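Endoglucanase (Ruminococcus champanellensis, PDB 6WQV) probably cleaves internal beta-1,4 linkages of cellulose and related plant polysaccharides, as a broad-specificity endoglucanase of glycoside hydrolase family 5. Local coordinates at residues 271-276 and 282-287; 333-338 and 346-351. One frame throughout, in Å; residues are numbered along the deposited sequence.

Interaction 1 of 2, residues 271-276 and 282-287; sequences QEIYNS and IPVIIG
Ile-273, Val-284 and Ile-286 meet through aliphatic branches alone; the flat group beside them, Tyr-274, leaves the helix away from the strand, and its ring meets that of Tyr-314, planes about 30° apart. A second plane, the carbonyl of Glu-272, is used on both faces: Ser-276 N comes from one and Ser-276 OG from the other. The hydroxyl bond is 2.8 Å from Ser-276 OG to Glu-272 O, with its donor tilted 31° out of the carbonyl plane, and it folds the serine back onto its own helix where the turn at 274-276 widens to pi type. Ile-273 reaches the strand with two branches. Its CG2 lies opposite the backbone N (CG1 at chi1 -60°) and rests 3.7 Å from Val-284 CG2, with Val-284 CG1 a little farther off. Its longer arm runs extended to CD1, which stands 4.0 Å from Ile-286 CD1 and also near Ile-286 CG1. With both partners the isoleucine crosses at about a right angle. Replacing Ile-273 by alanine would remove both branches and would probably open a gap between the helix and the methyls of Val-284 and Ile-286. The contact lies within a beta-alpha-beta crossover of the TIM barrel: helix 263-278 packs outside strand 284-289 and, through Ile-273 on Ile-240, also against strand 236-241. Ile-285, between the two contacting strand residues, points the other way, meets Leu-20 of helix 16-22 and bonds through its backbone to Val-238 and Ile-240. Between these two segments only aliphatic carbons meet, all on buried residues, so the contact rests on apolar burial and van der Waals packing, not on directed bonds.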
ATOM      1  N   GLN A 271       0.087   9.729  16.865  1.00 13.30           N
ATOM      2  CA  GLN A 271       1.189  10.594  17.273  1.00 13.20           C
ATOM      3  C   GLN A 271       2.527   9.871  17.185  1.00 16.94           C
ATOM      4  O   GLN A 271       3.549  10.494  16.873  1.00 17.70           O
ATOM      5  CB  GLN A 271       0.948  11.092  18.699  1.00 17.74           C
ATOM      6  CG  GLN A 271       2.026  11.995  19.259  1.00 22.31           C
ATOM      7  CD  GLN A 271       1.721  12.453  20.681  1.00 32.20           C
ATOM      8  OE1 GLN A 271       1.450  13.632  20.918  1.00 38.52           O
ATOM      9  NE2 GLN A 271       1.762  11.523  21.631  1.00 32.30           N
ATOM     10  N   GLU A 272       2.542   8.558  17.440  1.00 15.56           N
ATOM     11  CA  GLU A 272       3.796   7.812  17.351  1.00 17.30           C
ATOM     12  C   GLU A 272       4.307   7.764  15.914  1.00 15.03           C
ATOM     13  O   GLU A 272       5.521   7.833  15.680  1.00 16.37           O
ATOM     14  CB  GLU A 272       3.606   6.392  17.884  1.00 18.30           C
ATOM     15  CG  GLU A 272       3.512   6.299  19.389  1.00 25.70           C
ATOM     16  CD  GLU A 272       4.786   6.735  20.075  1.00 31.17           C
ATOM     17  OE1 GLU A 272       5.796   6.008  19.969  1.00 34.15           O
ATOM     18  OE2 GLU A 272       4.780   7.812  20.710  1.00 33.61           O
ATOM     19  N   ILE A 273       3.404   7.615  14.945  1.00 14.54           N
ATOM     20  CA  ILE A 273       3.810   7.677  13.543  1.00 13.01           C
ATOM     21  C   ILE A 273       4.393   9.046  13.225  1.00 16.78           C
ATOM     22  O   ILE A 273       5.439   9.163  12.574  1.00 16.89           O
ATOM     23  CB  ILE A 273       2.624   7.326  12.624  1.00 12.89           C
ATOM     24  CG1 ILE A 273       2.127   5.910  12.938  1.00 14.20           C
ATOM     25  CG2 ILE A 273       3.020   7.466  11.162  1.00 16.53           C
ATOM     26  CD1 ILE A 273       0.816   5.526  12.272  1.00 14.90           C
ATOM     27  N   TYR A 274       3.713  10.109  13.660  1.00 14.84           N
ATOM     28  CA  TYR A 274       4.222  11.456  13.448  1.00 15.96           C
ATOM     29  C   TYR A 274       5.595  11.631  14.083  1.00 16.27           C
ATOM     30  O   TYR A 274       6.531  12.132  13.445  1.00 20.88           O
ATOM     31  CB  TYR A 274       3.228  12.456  14.038  1.00 17.42           C
ATOM     32  CG  TYR A 274       3.709  13.879  14.012  1.00 20.25           C
ATOM     33  CD1 TYR A 274       3.852  14.556  12.812  1.00 23.55           C
ATOM     34  CD2 TYR A 274       4.016  14.551  15.185  1.00 20.58           C
ATOM     35  CE1 TYR A 274       4.293  15.865  12.782  1.00 28.12           C
ATOM     36  CE2 TYR A 274       4.450  15.856  15.167  1.00 24.83           C
ATOM     37  CZ  TYR A 274       4.594  16.508  13.965  1.00 29.87           C
ATOM     38  OH  TYR A 274       5.032  17.812  13.953  1.00 36.42           O
ATOM     39  N   ASN A 275       5.731  11.229  15.347  1.00 16.84           N
ATOM     40  CA  ASN A 275       6.983  11.453  16.057  1.00 18.38           C
ATOM     41  C   ASN A 275       8.123  10.642  15.456  1.00 17.32           C
ATOM     42  O   ASN A 275       9.270  11.096  15.473  1.00 19.13           O
ATOM     43  CB  ASN A 275       6.833  11.084  17.530  1.00 19.19           C
ATOM     44  CG  ASN A 275       6.052  12.107  18.315  1.00 28.05           C
ATOM     45  OD1 ASN A 275       5.913  13.257  17.900  1.00 32.15           O
ATOM     46  ND2 ASN A 275       5.545  11.697  19.473  1.00 30.22           N
ATOM     47  N   SER A 276       7.828   9.446  14.939  1.00 18.70           N
ATOM     48  CA  SER A 276       8.870   8.573  14.403  1.00 20.83           C
ATOM     49  C   SER A 276       9.398   9.071  13.061  1.00 19.56           C
ATOM     50  O   SER A 276      10.584   8.878  12.757  1.00 22.13           O
ATOM     51  CB  SER A 276       8.311   7.154  14.244  1.00 19.61           C
ATOM     52  OG  SER A 276       7.981   6.574  15.496  1.00 22.40           O
ATOM     53  N   ILE A 282      11.072  13.004   7.953  1.00 22.56           N
ATOM     54  CA  ILE A 282      10.885  11.869   7.055  1.00 19.02           C
ATOM     55  C   ILE A 282       9.406  11.810   6.700  1.00 17.11           C
ATOM     56  O   ILE A 282       8.570  11.497   7.563  1.00 16.51           O
ATOM     57  CB  ILE A 282      11.348  10.550   7.685  1.00 20.90           C
ATOM     58  CG1 ILE A 282      12.823  10.595   8.056  1.00 26.12           C
ATOM     59  CG2 ILE A 282      11.109   9.403   6.707  1.00 20.93           C
ATOM     60  CD1 ILE A 282      13.307   9.307   8.687  1.00 29.95           C
ATOM     61  N   PRO A 283       9.024  12.087   5.457  1.00 15.31           N
ATOM     62  CA  PRO A 283       7.606  12.004   5.101  1.00 15.74           C
ATOM     63  C   PRO A 283       7.053  10.607   5.335  1.00 13.90           C
ATOM     64  O   PRO A 283       7.741   9.599   5.150  1.00 14.40           O
ATOM     65  CB  PRO A 283       7.591  12.366   3.610  1.00 16.15           C
ATOM     66  CG  PRO A 283       8.836  13.132   3.390  1.00 16.77           C
ATOM     67  CD  PRO A 283       9.855  12.564   4.338  1.00 17.66           C
ATOM     68  N   VAL A 284       5.787  10.551   5.736  1.00 13.12           N
ATOM     69  CA  VAL A 284       5.134   9.286   6.044  1.00 11.67           C
ATOM     70  C   VAL A 284       3.671   9.348   5.624  1.00 10.90           C
ATOM     71  O   VAL A 284       3.019  10.396   5.709  1.00 12.85           O
ATOM     72  CB  VAL A 284       5.286   8.906   7.543  1.00 13.84           C
ATOM     73  CG1 VAL A 284       4.656   9.978   8.435  1.00 14.82           C
ATOM     74  CG2 VAL A 284       4.704   7.529   7.817  1.00 13.49           C
ATOM     75  N   ILE A 285       3.162   8.211   5.165  1.00 10.25           N
ATOM     76  CA  ILE A 285       1.774   8.054   4.750  1.00 10.28           C
ATOM     77  C   ILE A 285       1.247   6.776   5.384  1.00 11.11           C
ATOM     78  O   ILE A 285       1.994   5.815   5.587  1.00 11.85           O
ATOM     79  CB  ILE A 285       1.649   8.005   3.210  1.00 10.86           C
ATOM     80  CG1 ILE A 285       0.186   8.070   2.776  1.00 11.41           C
ATOM     81  CG2 ILE A 285       2.326   6.741   2.652  1.00 12.26           C
ATOM     82  CD1 ILE A 285       0.005   8.381   1.304  1.00 13.65           C
ATOM     83  N   ILE A 286      -0.040   6.774   5.733  1.00 10.79           N
ATOM     84  CA  ILE A 286      -0.716   5.552   6.179  1.00 11.00           C
ATOM     85  C   ILE A 286      -1.321   4.929   4.925  1.00 11.33           C
ATOM     86  O   ILE A 286      -2.415   5.284   4.478  1.00 11.37           O
ATOM     87  CB  ILE A 286      -1.734   5.815   7.290  1.00 11.73           C
ATOM     88  CG1 ILE A 286      -0.995   6.253   8.558  1.00 12.67           C
ATOM     89  CG2 ILE A 286      -2.570   4.559   7.554  1.00 11.77           C
ATOM     90  CD1 ILE A 286      -1.867   6.873   9.617  1.00 12.21           C
ATOM     91  N   GLY A 287      -0.570   3.996   4.324  1.00 10.42           N
ATOM     92  CA  GLY A 287      -0.952   3.433   3.042  1.00 11.06           C
ATOM     93  C   GLY A 287      -2.053   2.410   3.113  1.00 10.71           C
ATOM     94  O   GLY A 287      -2.648   2.095   2.074  1.00 10.65           O
TER

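Interaction 2 of 2, residues 333-338 and 346-351; sequences FGLLNR and PELLEA
Leu-348 and Leu-349, the two partners of Leu-335, ride on a helical turn closed by a 2.9 Å bond from Glu-350 N to Pro-346 O. On the other side the backbone at Leu-335 is met by one carboxylate: Asp-322 OD2 accepts from Leu-336 N, and Asp-322 OD1 takes a weak bond from Leu-335 N. The side chain of Leu-335 has CG opposite its backbone N (chi1 -168°), and its two methyls divide between the partners. CD1 lies 4.0 Å from Leu-348 CD2, where the two side chains cross obliquely; Leu-335 CD2 lies 4.2 Å from Leu-349 CD1. The leucine precedes a small beta hairpin, strands 336-337 and 342-343, that follows the last barrel strand 318-322 and leads into helix 346-353, the C-terminal helix of the TIM barrel. Trp-343 of the hairpin touches both Leu-335 and Leu-349, whereas Leu-348 also touches Arg-300 of helix 297-313. Two residues before Leu-335, Phe-333 contacts a glucose unit of the bound glycan; its ring meets those of Tyr-243 and Trp-321 at about 60° and 80°.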
ATOM      1  N   PHE A 333     -13.674  -5.589   4.761  1.00 11.65           N
ATOM      2  CA  PHE A 333     -13.212  -4.213   4.668  1.00 10.45           C
ATOM      3  C   PHE A 333     -13.853  -3.447   3.513  1.00 11.61           C
ATOM      4  O   PHE A 333     -13.393  -2.357   3.163  1.00 12.94           O
ATOM      5  CB  PHE A 333     -11.686  -4.174   4.543  1.00 11.14           C
ATOM      6  CG  PHE A 333     -10.948  -4.442   5.836  1.00 11.27           C
ATOM      7  CD1 PHE A 333     -10.980  -3.518   6.876  1.00 13.56           C
ATOM      8  CD2 PHE A 333     -10.167  -5.576   5.985  1.00 12.57           C
ATOM      9  CE1 PHE A 333     -10.285  -3.749   8.053  1.00 12.90           C
ATOM     10  CE2 PHE A 333      -9.465  -5.806   7.161  1.00 14.76           C
ATOM     11  CZ  PHE A 333      -9.532  -4.891   8.197  1.00 12.77           C
ATOM     12  N   GLY A 334     -14.920  -3.982   2.923  1.00 11.31           N
ATOM     13  CA  GLY A 334     -15.542  -3.315   1.798  1.00 11.03           C
ATOM     14  C   GLY A 334     -16.114  -1.958   2.167  1.00 10.04           C
ATOM     15  O   GLY A 334     -16.603  -1.735   3.276  1.00 11.86           O
ATOM     16  N   LEU A 335     -16.076  -1.047   1.198  1.00 10.48           N
ATOM     17  CA  LEU A 335     -16.660   0.280   1.343  1.00 11.68           C
ATOM     18  C   LEU A 335     -17.475   0.564   0.091  1.00 10.88           C
ATOM     19  O   LEU A 335     -18.663   0.890   0.191  1.00 13.06           O
ATOM     20  CB  LEU A 335     -15.563   1.315   1.575  1.00 13.87           C
ATOM     21  CG  LEU A 335     -15.980   2.708   2.032  1.00 13.91           C
ATOM     22  CD1 LEU A 335     -16.619   2.676   3.405  1.00 20.43           C
ATOM     23  CD2 LEU A 335     -14.773   3.626   2.050  1.00 15.10           C
ATOM     24  N   LEU A 336     -16.859   0.404  -1.078  1.00 10.74           N
ATOM     25  CA  LEU A 336     -17.565   0.449  -2.355  1.00 11.65           C
ATOM     26  C   LEU A 336     -18.000  -0.961  -2.721  1.00 10.80           C
ATOM     27  O   LEU A 336     -17.168  -1.870  -2.820  1.00 12.19           O
ATOM     28  CB  LEU A 336     -16.644   0.971  -3.461  1.00 13.48           C
ATOM     29  CG  LEU A 336     -17.218   0.957  -4.887  1.00 13.94           C
ATOM     30  CD1 LEU A 336     -18.445   1.850  -4.969  1.00 15.66           C
ATOM     31  CD2 LEU A 336     -16.147   1.392  -5.880  1.00 16.27           C
ATOM     32  N   ASN A 337     -19.298  -1.152  -2.940  1.00 10.61           N
ATOM     33  CA  ASN A 337     -19.785  -2.404  -3.505  1.00 11.78           C
ATOM     34  C   ASN A 337     -19.581  -2.296  -5.011  1.00 11.24           C
ATOM     35  O   ASN A 337     -20.309  -1.578  -5.702  1.00 12.43           O
ATOM     36  CB  ASN A 337     -21.237  -2.638  -3.114  1.00 13.52           C
ATOM     37  CG  ASN A 337     -21.749  -3.978  -3.567  1.00 13.78           C
ATOM     38  OD1 ASN A 337     -21.350  -4.496  -4.610  1.00 14.69           O
ATOM     39  ND2 ASN A 337     -22.647  -4.560  -2.782  1.00 15.96           N
ATOM     40  N   ARG A 338     -18.567  -2.993  -5.532  1.00 12.03           N
ATOM     41  CA  ARG A 338     -18.138  -2.757  -6.906  1.00 11.57           C
ATOM     42  C   ARG A 338     -19.170  -3.234  -7.921  1.00 14.11           C
ATOM     43  O   ARG A 338     -19.302  -2.637  -8.995  1.00 15.28           O
ATOM     44  CB  ARG A 338     -16.782  -3.426  -7.154  1.00 12.84           C
ATOM     45  CG  ARG A 338     -15.636  -2.816  -6.356  1.00 11.66           C
ATOM     46  CD  ARG A 338     -14.321  -3.480  -6.670  1.00 11.33           C
ATOM     47  NE  ARG A 338     -13.401  -3.349  -5.547  1.00 12.17           N
ATOM     48  CZ  ARG A 338     -12.230  -3.964  -5.476  1.00 10.58           C
ATOM     49  NH1 ARG A 338     -11.820  -4.732  -6.466  1.00 11.33           N
ATOM     50  NH2 ARG A 338     -11.475  -3.808  -4.400  1.00 11.10           N
ATOM     51  N   PRO A 346     -22.650   4.492   3.824  1.00 14.58           N
ATOM     52  CA  PRO A 346     -22.582   5.940   3.549  1.00 15.80           C
ATOM     53  C   PRO A 346     -22.245   6.795   4.762  1.00 16.22           C
ATOM     54  O   PRO A 346     -21.574   7.822   4.601  1.00 16.42           O
ATOM     55  CB  PRO A 346     -23.971   6.260   2.978  1.00 18.41           C
ATOM     56  CG  PRO A 346     -24.859   5.114   3.458  1.00 20.71           C
ATOM     57  CD  PRO A 346     -23.954   3.907   3.464  1.00 15.81           C
ATOM     58  N   GLU A 347     -22.697   6.425   5.964  1.00 16.46           N
ATOM     59  CA  GLU A 347     -22.394   7.229   7.147  1.00 17.53           C
ATOM     60  C   GLU A 347     -20.906   7.175   7.471  1.00 16.79           C
ATOM     61  O   GLU A 347     -20.336   8.160   7.955  1.00 17.24           O
ATOM     62  CB  GLU A 347     -23.213   6.742   8.336  1.00 20.03           C
ATOM     63  CG  GLU A 347     -24.709   6.989   8.229  1.00 26.90           C
ATOM     64  CD  GLU A 347     -25.432   6.725   9.537  1.00 34.95           C
ATOM     65  OE1 GLU A 347     -24.759   6.653  10.590  1.00 36.47           O
ATOM     66  OE2 GLU A 347     -26.673   6.585   9.513  1.00 38.11           O
ATOM     67  N   LEU A 348     -20.278   6.031   7.218  1.00 14.75           N
ATOM     68  CA  LEU A 348     -18.845   5.902   7.442  1.00 14.39           C
ATOM     69  C   LEU A 348     -18.056   6.691   6.406  1.00 15.26           C
ATOM     70  O   LEU A 348     -17.091   7.387   6.755  1.00 14.73           O
ATOM     71  CB  LEU A 348     -18.466   4.426   7.413  1.00 14.71           C
ATOM     72  CG  LEU A 348     -16.979   4.081   7.485  1.00 14.77           C
ATOM     73  CD1 LEU A 348     -16.341   4.631   8.737  1.00 16.10           C
ATOM     74  CD2 LEU A 348     -16.810   2.564   7.414  1.00 14.93           C
ATOM     75  N   LEU A 349     -18.447   6.603   5.132  1.00 14.72           N
ATOM     76  CA  LEU A 349     -17.822   7.433   4.104  1.00 13.30           C
ATOM     77  C   LEU A 349     -17.905   8.910   4.482  1.00 15.75           C
ATOM     78  O   LEU A 349     -16.904   9.632   4.444  1.00 15.15           O
ATOM     79  CB  LEU A 349     -18.478   7.180   2.743  1.00 14.56           C
ATOM     80  CG  LEU A 349     -17.873   7.929   1.555  1.00 14.85           C
ATOM     81  CD1 LEU A 349     -16.478   7.398   1.257  1.00 17.44           C
ATOM     82  CD2 LEU A 349     -18.760   7.823   0.322  1.00 16.62           C
ATOM     83  N   GLU A 350     -19.096   9.377   4.864  1.00 15.16           N
ATOM     84  CA  GLU A 350     -19.264  10.775   5.251  1.00 15.80           C
ATOM     85  C   GLU A 350     -18.355  11.138   6.421  1.00 16.87           C
ATOM     86  O   GLU A 350     -17.790  12.237   6.465  1.00 17.67           O
ATOM     87  CB  GLU A 350     -20.734  11.012   5.608  1.00 19.87           C
ATOM     88  CG  GLU A 350     -21.083  12.376   6.162  1.00 25.72           C
ATOM     89  CD  GLU A 350     -22.551  12.479   6.579  1.00 33.08           C
ATOM     90  OE1 GLU A 350     -22.995  11.711   7.464  1.00 35.17           O
ATOM     91  OE2 GLU A 350     -23.265  13.325   6.006  1.00 37.50           O
ATOM     92  N   ALA A 351     -18.209  10.225   7.382  1.00 16.74           N
ATOM     93  CA  ALA A 351     -17.364  10.493   8.537  1.00 19.29           C
ATOM     94  C   ALA A 351     -15.913  10.720   8.126  1.00 17.81           C
ATOM     95  O   ALA A 351     -15.237  11.595   8.675  1.00 19.03           O
ATOM     96  CB  ALA A 351     -17.469   9.330   9.522  1.00 19.96           C
TER

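From the N terminus the chain passes through six barrel strands before interaction 1, where helix 263-278 turns back through a short loop so that 282-287 can enter strand 284-289. Helix 297-313 and strand 318-322 follow. Interaction 2 comes after them, closing the hairpin excursion between 333-338 and helix 346-353. The two loops lie in series, neither nested nor crossed, with centres 25 Å apart and nearest atoms about 11 Å apart. One ties a helix to the barrel wall; the other joins the C-terminal helix to the segment after the last strand. Neither contact itself touches the glycan, but 282-287 leads directly to Gln-288 of the pocket, and 333-338 begins with its Phe-333.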